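Local coordinates for protein acyl-CoA dehydrogenase (Thermus thermophilus, PDB 2Z1Q) that probably catalyses the FAD-dependent oxidation of saturated acyl-CoA thioesters to the corresponding 2,3-dehydroacyl-CoA, at residues 108-113 with 183-187; 201-206 with 244-250. One frame throughout, in Å; residues are numbered along the deposited sequence.

Interaction 1: 108-113 with 183-187. With FAD (flavin-adenine dinucleotide), chain D.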
ATOM      1  N   VAL B 108     -14.405  -3.687  14.361  1.00 26.58           N
ATOM      2  CA  VAL B 108     -13.500  -3.473  15.494  1.00 24.81           C
ATOM      3  C   VAL B 108     -14.333  -3.421  16.785  1.00 24.56           C
ATOM      4  O   VAL B 108     -13.931  -3.958  17.809  1.00 26.29           O
ATOM      5  CB  VAL B 108     -12.670  -2.172  15.317  1.00 23.96           C
ATOM      6  CG1 VAL B 108     -11.768  -1.926  16.527  1.00 22.92           C
ATOM      7  CG2 VAL B 108     -11.809  -2.298  14.065  1.00 24.07           C
ATOM      8  N   THR B 109     -15.500  -2.786  16.725  1.00 23.46           N
ATOM      9  CA  THR B 109     -16.376  -2.710  17.903  1.00 23.48           C
ATOM     10  C   THR B 109     -16.669  -4.137  18.370  1.00 22.24           C
ATOM     11  O   THR B 109     -16.414  -4.483  19.519  1.00 21.56           O
ATOM     12  CB  THR B 109     -17.708  -2.008  17.555  1.00 24.32           C
ATOM     13  OG1 THR B 109     -17.435  -0.727  16.988  1.00 24.82           O
ATOM     14  CG2 THR B 109     -18.563  -1.847  18.805  1.00 23.75           C
ATOM     15  N   TYR B 110     -17.178  -4.960  17.453  1.00 23.40           N
ATOM     16  CA  TYR B 110     -17.484  -6.367  17.738  1.00 25.24           C
ATOM     17  C   TYR B 110     -16.228  -7.121  18.187  1.00 24.86           C
ATOM     18  O   TYR B 110     -16.231  -7.793  19.224  1.00 24.66           O
ATOM     19  CB  TYR B 110     -18.042  -7.051  16.477  1.00 27.39           C
ATOM     20  CG  TYR B 110     -18.263  -8.545  16.619  1.00 29.76           C
ATOM     21  CD1 TYR B 110     -19.404  -9.038  17.235  1.00 31.27           C
ATOM     22  CD2 TYR B 110     -17.310  -9.464  16.159  1.00 32.19           C
ATOM     23  CE1 TYR B 110     -19.612 -10.401  17.400  1.00 31.58           C
ATOM     24  CE2 TYR B 110     -17.509 -10.850  16.320  1.00 32.53           C
ATOM     25  CZ  TYR B 110     -18.673 -11.299  16.947  1.00 33.82           C
ATOM     26  OH  TYR B 110     -18.947 -12.629  17.159  1.00 36.21           O
ATOM     27  N   GLY B 111     -15.161  -7.001  17.399  1.00 23.70           N
ATOM     28  CA  GLY B 111     -13.917  -7.685  17.706  1.00 24.26           C
ATOM     29  C   GLY B 111     -13.319  -7.363  19.062  1.00 26.42           C
ATOM     30  O   GLY B 111     -12.939  -8.266  19.811  1.00 27.61           O
ATOM     31  N   ALA B 112     -13.224  -6.084  19.399  1.00 25.51           N
ATOM     32  CA  ALA B 112     -12.644  -5.715  20.678  1.00 26.09           C
ATOM     33  C   ALA B 112     -13.498  -6.292  21.819  1.00 24.75           C
ATOM     34  O   ALA B 112     -12.985  -6.845  22.783  1.00 23.83           O
ATOM     35  CB  ALA B 112     -12.538  -4.204  20.785  1.00 22.94           C
ATOM     36  N   HIS B 113     -14.809  -6.173  21.689  1.00 26.50           N
ATOM     37  CA  HIS B 113     -15.724  -6.699  22.701  1.00 26.43           C
ATOM     38  C   HIS B 113     -15.563  -8.228  22.917  1.00 26.19           C
ATOM     39  O   HIS B 113     -15.173  -8.659  23.998  1.00 24.44           O
ATOM     40  CB  HIS B 113     -17.150  -6.365  22.290  1.00 25.62           C
ATOM     41  CG  HIS B 113     -18.185  -6.857  23.249  1.00 28.63           C
ATOM     42  ND1 HIS B 113     -18.351  -6.323  24.513  1.00 29.51           N
ATOM     43  CD2 HIS B 113     -19.122  -7.831  23.124  1.00 27.93           C
ATOM     44  CE1 HIS B 113     -19.344  -6.948  25.119  1.00 30.11           C
ATOM     45  NE2 HIS B 113     -19.827  -7.864  24.302  1.00 28.34           N
ATOM     46  N   SER B 183     -10.370   1.028  22.106  1.00 19.81           N
ATOM     47  CA  SER B 183     -11.560   0.799  21.278  1.00 20.97           C
ATOM     48  C   SER B 183     -12.781   0.626  22.183  1.00 21.83           C
ATOM     49  O   SER B 183     -12.680   0.010  23.248  1.00 24.06           O
ATOM     50  CB  SER B 183     -11.398  -0.476  20.421  1.00 20.27           C
ATOM     51  OG  SER B 183     -10.212  -0.458  19.652  1.00 17.51           O
ATOM     52  N   ASN B 184     -13.916   1.172  21.751  1.00 22.17           N
ATOM     53  CA  ASN B 184     -15.182   1.090  22.491  1.00 23.01           C
ATOM     54  C   ASN B 184     -15.250   1.998  23.725  1.00 22.00           C
ATOM     55  O   ASN B 184     -16.277   2.050  24.417  1.00 25.01           O
ATOM     56  CB  ASN B 184     -15.454  -0.370  22.930  1.00 20.33           C
ATOM     57  CG  ASN B 184     -15.750  -1.319  21.753  1.00 20.88           C
ATOM     58  OD1 ASN B 184     -15.728  -2.537  21.922  1.00 23.70           O
ATOM     59  ND2 ASN B 184     -16.032  -0.772  20.579  1.00 15.15           N
ATOM     60  N   ALA B 185     -14.171   2.725  23.993  1.00 22.95           N
ATOM     61  CA  ALA B 185     -14.094   3.613  25.152  1.00 22.81           C
ATOM     62  C   ALA B 185     -15.221   4.628  25.235  1.00 23.26           C
ATOM     63  O   ALA B 185     -15.578   5.082  26.325  1.00 24.67           O
ATOM     64  CB  ALA B 185     -12.753   4.326  25.163  1.00 21.33           C
ATOM     65  N   GLY B 186     -15.787   4.988  24.094  1.00 23.95           N
ATOM     66  CA  GLY B 186     -16.856   5.963  24.072  1.00 25.82           C
ATOM     67  C   GLY B 186     -18.189   5.484  24.639  1.00 28.00           C
ATOM     68  O   GLY B 186     -19.021   6.309  25.002  1.00 26.51           O
ATOM     69  N   PHE B 187     -18.391   4.167  24.720  1.00 28.06           N
ATOM     70  CA  PHE B 187     -19.650   3.619  25.230  1.00 28.43           C
ATOM     71  C   PHE B 187     -19.504   2.328  26.039  1.00 28.82           C
ATOM     72  O   PHE B 187     -20.500   1.750  26.471  1.00 30.17           O
ATOM     73  CB  PHE B 187     -20.618   3.383  24.065  1.00 26.85           C
ATOM     74  CG  PHE B 187     -19.957   2.797  22.845  1.00 27.67           C
ATOM     75  CD1 PHE B 187     -19.803   3.561  21.691  1.00 24.22           C
ATOM     76  CD2 PHE B 187     -19.455   1.499  22.864  1.00 25.85           C
ATOM     77  CE1 PHE B 187     -19.156   3.038  20.572  1.00 25.17           C
ATOM     78  CE2 PHE B 187     -18.806   0.969  21.753  1.00 25.13           C
ATOM     79  CZ  PHE B 187     -18.656   1.740  20.605  1.00 24.55           C
TER
HETATM   80  PA  FAD D 701       5.300   2.028  17.829  1.00 58.81           P
HETATM   81  O1A FAD D 701       4.118   2.447  17.118  1.00 59.25           O
HETATM   82  O2A FAD D 701       5.562   2.321  19.377  1.00 53.71           O
HETATM   83  O5B FAD D 701       6.079   0.813  17.222  1.00 55.78           O
HETATM   84  C5B FAD D 701       6.851   1.248  16.104  1.00 59.30           C
HETATM   85  C4B FAD D 701       7.605  -0.029  15.808  1.00 61.19           C
HETATM   86  O4B FAD D 701       7.249  -1.263  16.287  1.00 62.11           O
HETATM   87  C3B FAD D 701       8.376  -0.218  14.424  1.00 63.84           C
HETATM   88  O3B FAD D 701       9.620   0.495  14.434  1.00 68.54           O
HETATM   89  C2B FAD D 701       8.476  -1.790  14.584  1.00 63.41           C
HETATM   90  O2B FAD D 701       9.572  -2.422  13.915  1.00 66.50           O
HETATM   91  C1B FAD D 701       8.564  -1.627  16.075  1.00 59.22           C
HETATM   92  N9A FAD D 701       9.074  -2.627  16.965  1.00 54.87           N
HETATM   93  C8A FAD D 701       8.596  -2.752  18.238  1.00 52.76           C
HETATM   94  N7A FAD D 701       9.227  -3.677  18.863  1.00 53.63           N
HETATM   95  C5A FAD D 701      10.138  -4.229  18.034  1.00 52.34           C
HETATM   96  C6A FAD D 701      11.109  -5.268  18.162  1.00 50.91           C
HETATM   97  N6A FAD D 701      11.226  -5.945  19.358  1.00 49.90           N
HETATM   98  N1A FAD D 701      11.884  -5.555  17.080  1.00 50.43           N
HETATM   99  C2A FAD D 701      11.782  -4.884  15.937  1.00 49.93           C
HETATM  100  N3A FAD D 701      10.898  -3.915  15.805  1.00 50.47           N
HETATM  101  C4A FAD D 701      10.065  -3.538  16.788  1.00 52.41           C
HETATM  102  N1  FAD D 701      -4.873  -0.993  22.552  1.00 35.69           N
HETATM  103  C2  FAD D 701      -5.543  -1.628  23.538  1.00 36.47           C
HETATM  104  O2  FAD D 701      -4.930  -1.942  24.546  1.00 34.39           O
HETATM  105  N3  FAD D 701      -6.867  -1.914  23.465  1.00 37.13           N
HETATM  106  C4  FAD D 701      -7.634  -1.574  22.372  1.00 36.51           C
HETATM  107  O4  FAD D 701      -8.813  -1.826  22.317  1.00 37.98           O
HETATM  108  C4X FAD D 701      -6.964  -0.857  21.259  1.00 38.14           C
HETATM  109  N5  FAD D 701      -7.622  -0.445  20.162  1.00 36.94           N
HETATM  110  C5X FAD D 701      -6.992   0.248  19.179  1.00 36.90           C
HETATM  111  C6  FAD D 701      -7.715   0.742  18.035  1.00 38.14           C
HETATM  112  C7  FAD D 701      -7.046   1.496  17.056  1.00 37.62           C
HETATM  113  C7M FAD D 701      -7.823   2.034  15.870  1.00 37.61           C
HETATM  114  C8  FAD D 701      -5.645   1.760  17.177  1.00 37.25           C
HETATM  115  C8M FAD D 701      -4.890   2.575  16.151  1.00 36.19           C
HETATM  116  C9  FAD D 701      -4.942   1.282  18.261  1.00 35.46           C
HETATM  117  C9A FAD D 701      -5.590   0.527  19.285  1.00 38.84           C
HETATM  118  N10 FAD D 701      -4.855   0.085  20.408  1.00 39.97           N
HETATM  119  C10 FAD D 701      -5.497  -0.592  21.426  1.00 37.95           C
HETATM  120  C1' FAD D 701      -3.456   0.426  20.428  1.00 43.89           C
HETATM  121  C2' FAD D 701      -2.502  -0.705  20.018  1.00 47.36           C
HETATM  122  O2' FAD D 701      -2.548  -1.778  20.947  1.00 50.93           O
HETATM  123  C3' FAD D 701      -1.191   0.012  20.006  1.00 49.93           C
HETATM  124  O3' FAD D 701      -1.280   1.054  18.992  1.00 48.91           O
HETATM  125  C4' FAD D 701       0.004  -0.828  19.648  1.00 49.39           C
HETATM  126  O4' FAD D 701       0.250  -1.894  20.569  1.00 51.96           O
HETATM  127  C5' FAD D 701       1.071   0.206  19.629  1.00 50.08           C
HETATM  128  O5' FAD D 701       2.279  -0.241  19.270  1.00 45.76           O
HETATM  129  P   FAD D 701       3.006   1.176  19.079  1.00 46.08           P
HETATM  130  O1P FAD D 701       2.160   1.984  18.162  1.00 39.23           O
HETATM  131  O2P FAD D 701       3.145   1.953  20.503  1.00 41.37           O
HETATM  132  O3P FAD D 701       4.432   0.768  18.395  1.00 47.90           O
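The phenyl ring of Phe187 receives the methyl group of Thr109 obliquely, with CZ of Phe187 4.0 Å from Thr109 CG2 and the two side chains crossing at about a right angle. A chi1 of 41° sets Phe187 CG between its own backbone N and carbonyl carbon, and so swings the ring back toward helix 106-117. Asn62, Val63 and Ile143 also touch this ring. The flat amide of Asn184 lies against the same threonine, its CG 4.1 Å from Thr109 CG2; of the residues 183-187, Asn184 has the most surface buried against the helix. The third flat group, the flavin of FAD, meets Ser183 through N5 and O4. Ser183 OG donates to FAD N5 at 2.6 Å, and Ser183 N donates to FAD O4 at 3.3 Å with an N-H...O angle of 153°, so one residue grips two neighbouring polar atoms of the cofactor.

Ser183 CB is packed against the helix while its hydroxyl serves the flavin: Ala112 CB touches Ser183 CB at 3.9 Å, and Val108 CG1 comes within 3.8 Å of Ser183 OG. Beyond Asn184 the chain doubles back in a beta turn closed by Phe187 N to Asn184 O, 3.0 Å, which brings the phenyl ring round to Thr109. His113 barely touches the loop; its imidazole bonds to Ala144 N and Leu137 O.

Six of the seven touching residues are buried, and the helix belongs to the N-terminal family region, the loop to the middle one. The arrangement is that of the acyl-CoA dehydrogenase flavin site, in which the helical N-terminal and beta middle domains meet beside FAD, completed here by Arg289 and Gly375 of the second subunit.

Interaction 2: 201-206 with 244-250; sequences HFTAFL and NVLGEIG
Phe205 and Val245 form a non-hydrogen-bonded pair of an antiparallel beta ladder, in which the short strand 245-246 lines strand 201-208 of the middle-domain sheet. Their side chains run side by side, pointing the same way, and Val245 CG2 reaches Phe205 CE2 obliquely at 3.9 Å. The other branch, Val245 CG1, stands anti to its backbone N (chi1 170°) and meets Thr203 CG2. Across the sheet from this pair, Leu206 and Leu246 cross at about a right angle, Leu206 CD2 lying 3.6 Å from Leu246 CD1; Pro120 and Phe124 of helix 119-124 also touch Leu246.

The backbone bonds fall around this patch: Leu206 N donates to Asn244 O at 2.9 Å, and Leu246 N to Ala204 O. Past Leu246, residues 247-248 bow outward, and water 2 bridges the gap, donating to Leu246 O and Glu248 O while accepting from Ala204 N.

Where the two segments close again, Thr203 carries the contact. With OG1 beside its backbone N (chi1 -49°), the hydroxyl donates to His201 O at 2.8 Å and accepts from Gly250 N at 3.1 Å, the donor hydrogen giving an angle of 150°. A valine here would probably leave Gly250 N without its acceptor and His201 O without its hydroxyl donor. Ile249 shields the same hydroxyl, its CG2 sitting 3.3 Å from Thr203 OG1 and 3.8 Å from His201 CB. At the Gly250 end of the contact, water 1 accepts from Phe202 N at 2.8 Å and donates to Gly250 O.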
ATOM      1  N   HIS B 201       4.330  -5.017  39.808  1.00 47.05           N
ATOM      2  CA  HIS B 201       3.513  -6.203  39.585  1.00 45.37           C
ATOM      3  C   HIS B 201       2.418  -5.974  38.561  1.00 42.83           C
ATOM      4  O   HIS B 201       1.337  -5.496  38.888  1.00 43.20           O
ATOM      5  CB  HIS B 201       2.903  -6.662  40.904  1.00 45.32           C
ATOM      6  CG  HIS B 201       3.913  -6.858  41.985  1.00 46.84           C
ATOM      7  ND1 HIS B 201       3.823  -6.237  43.213  1.00 47.23           N
ATOM      8  CD2 HIS B 201       5.068  -7.567  42.005  1.00 46.93           C
ATOM      9  CE1 HIS B 201       4.880  -6.550  43.939  1.00 47.38           C
ATOM     10  NE2 HIS B 201       5.650  -7.354  43.231  1.00 46.47           N
ATOM     11  N   PHE B 202       2.720  -6.321  37.315  1.00 40.81           N
ATOM     12  CA  PHE B 202       1.782  -6.172  36.213  1.00 37.75           C
ATOM     13  C   PHE B 202       0.517  -6.953  36.569  1.00 35.16           C
ATOM     14  O   PHE B 202       0.547  -8.178  36.677  1.00 35.58           O
ATOM     15  CB  PHE B 202       2.415  -6.723  34.929  1.00 38.51           C
ATOM     16  CG  PHE B 202       1.722  -6.285  33.670  1.00 39.36           C
ATOM     17  CD1 PHE B 202       0.987  -7.187  32.910  1.00 38.90           C
ATOM     18  CD2 PHE B 202       1.833  -4.971  33.230  1.00 39.37           C
ATOM     19  CE1 PHE B 202       0.376  -6.786  31.724  1.00 40.41           C
ATOM     20  CE2 PHE B 202       1.226  -4.561  32.046  1.00 39.40           C
ATOM     21  CZ  PHE B 202       0.497  -5.472  31.292  1.00 39.60           C
ATOM     22  N   THR B 203      -0.590  -6.233  36.729  1.00 32.66           N
ATOM     23  CA  THR B 203      -1.868  -6.834  37.104  1.00 30.32           C
ATOM     24  C   THR B 203      -3.057  -6.264  36.314  1.00 30.24           C
ATOM     25  O   THR B 203      -3.057  -5.094  35.928  1.00 28.43           O
ATOM     26  CB  THR B 203      -2.130  -6.601  38.621  1.00 29.91           C
ATOM     27  OG1 THR B 203      -0.958  -6.968  39.367  1.00 26.74           O
ATOM     28  CG2 THR B 203      -3.317  -7.430  39.105  1.00 28.90           C
ATOM     29  N   ALA B 204      -4.072  -7.097  36.083  1.00 29.58           N
ATOM     30  CA  ALA B 204      -5.266  -6.665  35.364  1.00 29.41           C
ATOM     31  C   ALA B 204      -6.365  -6.352  36.374  1.00 29.95           C
ATOM     32  O   ALA B 204      -6.484  -7.033  37.389  1.00 30.22           O
ATOM     33  CB  ALA B 204      -5.729  -7.750  34.412  1.00 29.15           C
ATOM     34  N   PHE B 205      -7.166  -5.327  36.086  1.00 30.78           N
ATOM     35  CA  PHE B 205      -8.263  -4.906  36.961  1.00 32.31           C
ATOM     36  C   PHE B 205      -9.573  -4.672  36.211  1.00 32.72           C
ATOM     37  O   PHE B 205      -9.576  -4.196  35.078  1.00 33.48           O
ATOM     38  CB  PHE B 205      -7.910  -3.604  37.700  1.00 33.40           C
ATOM     39  CG  PHE B 205      -6.681  -3.692  38.558  1.00 35.04           C
ATOM     40  CD1 PHE B 205      -5.409  -3.641  37.993  1.00 34.78           C
ATOM     41  CD2 PHE B 205      -6.795  -3.812  39.938  1.00 35.63           C
ATOM     42  CE1 PHE B 205      -4.273  -3.706  38.788  1.00 32.67           C
ATOM     43  CE2 PHE B 205      -5.657  -3.879  40.745  1.00 36.77           C
ATOM     44  CZ  PHE B 205      -4.397  -3.825  40.167  1.00 34.63           C
ATOM     45  N   LEU B 206     -10.690  -4.991  36.857  1.00 34.01           N
ATOM     46  CA  LEU B 206     -12.012  -4.780  36.263  1.00 33.95           C
ATOM     47  C   LEU B 206     -12.489  -3.417  36.767  1.00 33.70           C
ATOM     48  O   LEU B 206     -12.596  -3.210  37.972  1.00 34.45           O
ATOM     49  CB  LEU B 206     -12.980  -5.874  36.712  1.00 33.42           C
ATOM     50  CG  LEU B 206     -12.582  -7.314  36.365  1.00 34.54           C
ATOM     51  CD1 LEU B 206     -13.383  -8.296  37.218  1.00 32.66           C
ATOM     52  CD2 LEU B 206     -12.802  -7.569  34.877  1.00 33.89           C
ATOM     53  N   ASN B 244     -11.857  -6.954  42.525  1.00 45.42           N
ATOM     54  CA  ASN B 244     -11.921  -6.650  41.107  1.00 44.93           C
ATOM     55  C   ASN B 244     -10.611  -6.965  40.411  1.00 43.78           C
ATOM     56  O   ASN B 244     -10.441  -6.669  39.228  1.00 42.70           O
ATOM     57  CB  ASN B 244     -12.276  -5.186  40.872  1.00 46.16           C
ATOM     58  CG  ASN B 244     -13.763  -4.935  40.934  1.00 47.02           C
ATOM     59  OD1 ASN B 244     -14.570  -5.862  40.853  1.00 49.27           O
ATOM     60  ND2 ASN B 244     -14.138  -3.672  41.058  1.00 47.78           N
ATOM     61  N   VAL B 245      -9.680  -7.558  41.148  1.00 42.49           N
ATOM     62  CA  VAL B 245      -8.404  -7.929  40.574  1.00 41.60           C
ATOM     63  C   VAL B 245      -8.640  -9.136  39.677  1.00 42.67           C
ATOM     64  O   VAL B 245      -9.122 -10.175  40.141  1.00 43.09           O
ATOM     65  CB  VAL B 245      -7.394  -8.310  41.660  1.00 40.71           C
ATOM     66  CG1 VAL B 245      -6.159  -8.933  41.024  1.00 39.83           C
ATOM     67  CG2 VAL B 245      -7.016  -7.085  42.464  1.00 39.36           C
ATOM     68  N   LEU B 246      -8.306  -8.988  38.396  1.00 42.51           N
ATOM     69  CA  LEU B 246      -8.475 -10.048  37.411  1.00 42.38           C
ATOM     70  C   LEU B 246      -7.221 -10.909  37.357  1.00 43.18           C
ATOM     71  O   LEU B 246      -6.146 -10.429  36.984  1.00 42.60           O
ATOM     72  CB  LEU B 246      -8.740  -9.446  36.027  1.00 42.16           C
ATOM     73  CG  LEU B 246      -9.751 -10.201  35.156  1.00 41.83           C
ATOM     74  CD1 LEU B 246      -9.898  -9.502  33.815  1.00 41.89           C
ATOM     75  CD2 LEU B 246      -9.305 -11.636  34.966  1.00 42.32           C
ATOM     76  N   GLY B 247      -7.360 -12.180  37.721  1.00 43.21           N
ATOM     77  CA  GLY B 247      -6.222 -13.075  37.713  1.00 43.64           C
ATOM     78  C   GLY B 247      -5.391 -12.937  38.972  1.00 45.07           C
ATOM     79  O   GLY B 247      -5.927 -12.654  40.046  1.00 45.53           O
ATOM     80  N   GLU B 248      -4.082 -13.132  38.842  1.00 45.97           N
ATOM     81  CA  GLU B 248      -3.171 -13.034  39.978  1.00 47.73           C
ATOM     82  C   GLU B 248      -2.264 -11.808  39.859  1.00 48.18           C
ATOM     83  O   GLU B 248      -1.808 -11.465  38.767  1.00 48.22           O
ATOM     84  CB  GLU B 248      -2.305 -14.295  40.075  1.00 49.66           C
ATOM     85  CG  GLU B 248      -3.092 -15.600  40.115  1.00 52.19           C
ATOM     86  CD  GLU B 248      -2.228 -16.795  40.494  1.00 55.47           C
ATOM     87  OE1 GLU B 248      -1.273 -17.113  39.752  1.00 55.19           O
ATOM     88  OE2 GLU B 248      -2.505 -17.418  41.543  1.00 58.50           O
ATOM     89  N   ILE B 249      -1.994 -11.160  40.988  1.00 48.57           N
ATOM     90  CA  ILE B 249      -1.146  -9.972  41.012  1.00 48.55           C
ATOM     91  C   ILE B 249       0.264 -10.282  40.508  1.00 48.30           C
ATOM     92  O   ILE B 249       0.932 -11.183  41.023  1.00 48.55           O
ATOM     93  CB  ILE B 249      -1.050  -9.406  42.437  1.00 49.19           C
ATOM     94  CG1 ILE B 249      -2.455  -9.193  43.004  1.00 49.81           C
ATOM     95  CG2 ILE B 249      -0.302  -8.086  42.425  1.00 49.18           C
ATOM     96  CD1 ILE B 249      -2.467  -8.799  44.461  1.00 49.92           C
ATOM     97  N   GLY B 250       0.714  -9.537  39.502  1.00 46.82           N
ATOM     98  CA  GLY B 250       2.036  -9.767  38.950  1.00 44.57           C
ATOM     99  C   GLY B 250       2.008 -10.723  37.771  1.00 43.27           C
ATOM    100  O   GLY B 250       2.988 -10.860  37.044  1.00 42.75           O
TER
HETATM  101  O   HOH W   1       4.632  -8.365  36.862  1.00 38.03           O
HETATM  102  O   HOH W   2      -3.498 -10.099  36.862  1.00 43.62           O

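Interaction 1 closes before interaction 2 opens, so the two follow in series along the chain. Their centres lie 21 Å apart and their nearest atoms about 11 Å, with no direct touch. The sheet of the middle domain is what they share: residues 183-187 leave the end of strand 172-183, while 201-206 belong to strand 201-208, and strand 190-197, which pairs with 201-208, comes between them along the chain. Interaction 1 joins this sheet to helix 106-117 beside the flavin; interaction 2 adds the short strand 245-246 to it. One contact thus borders the cofactor site directly, whereas the other lies where the chain leaves the sheet for helix 252-288.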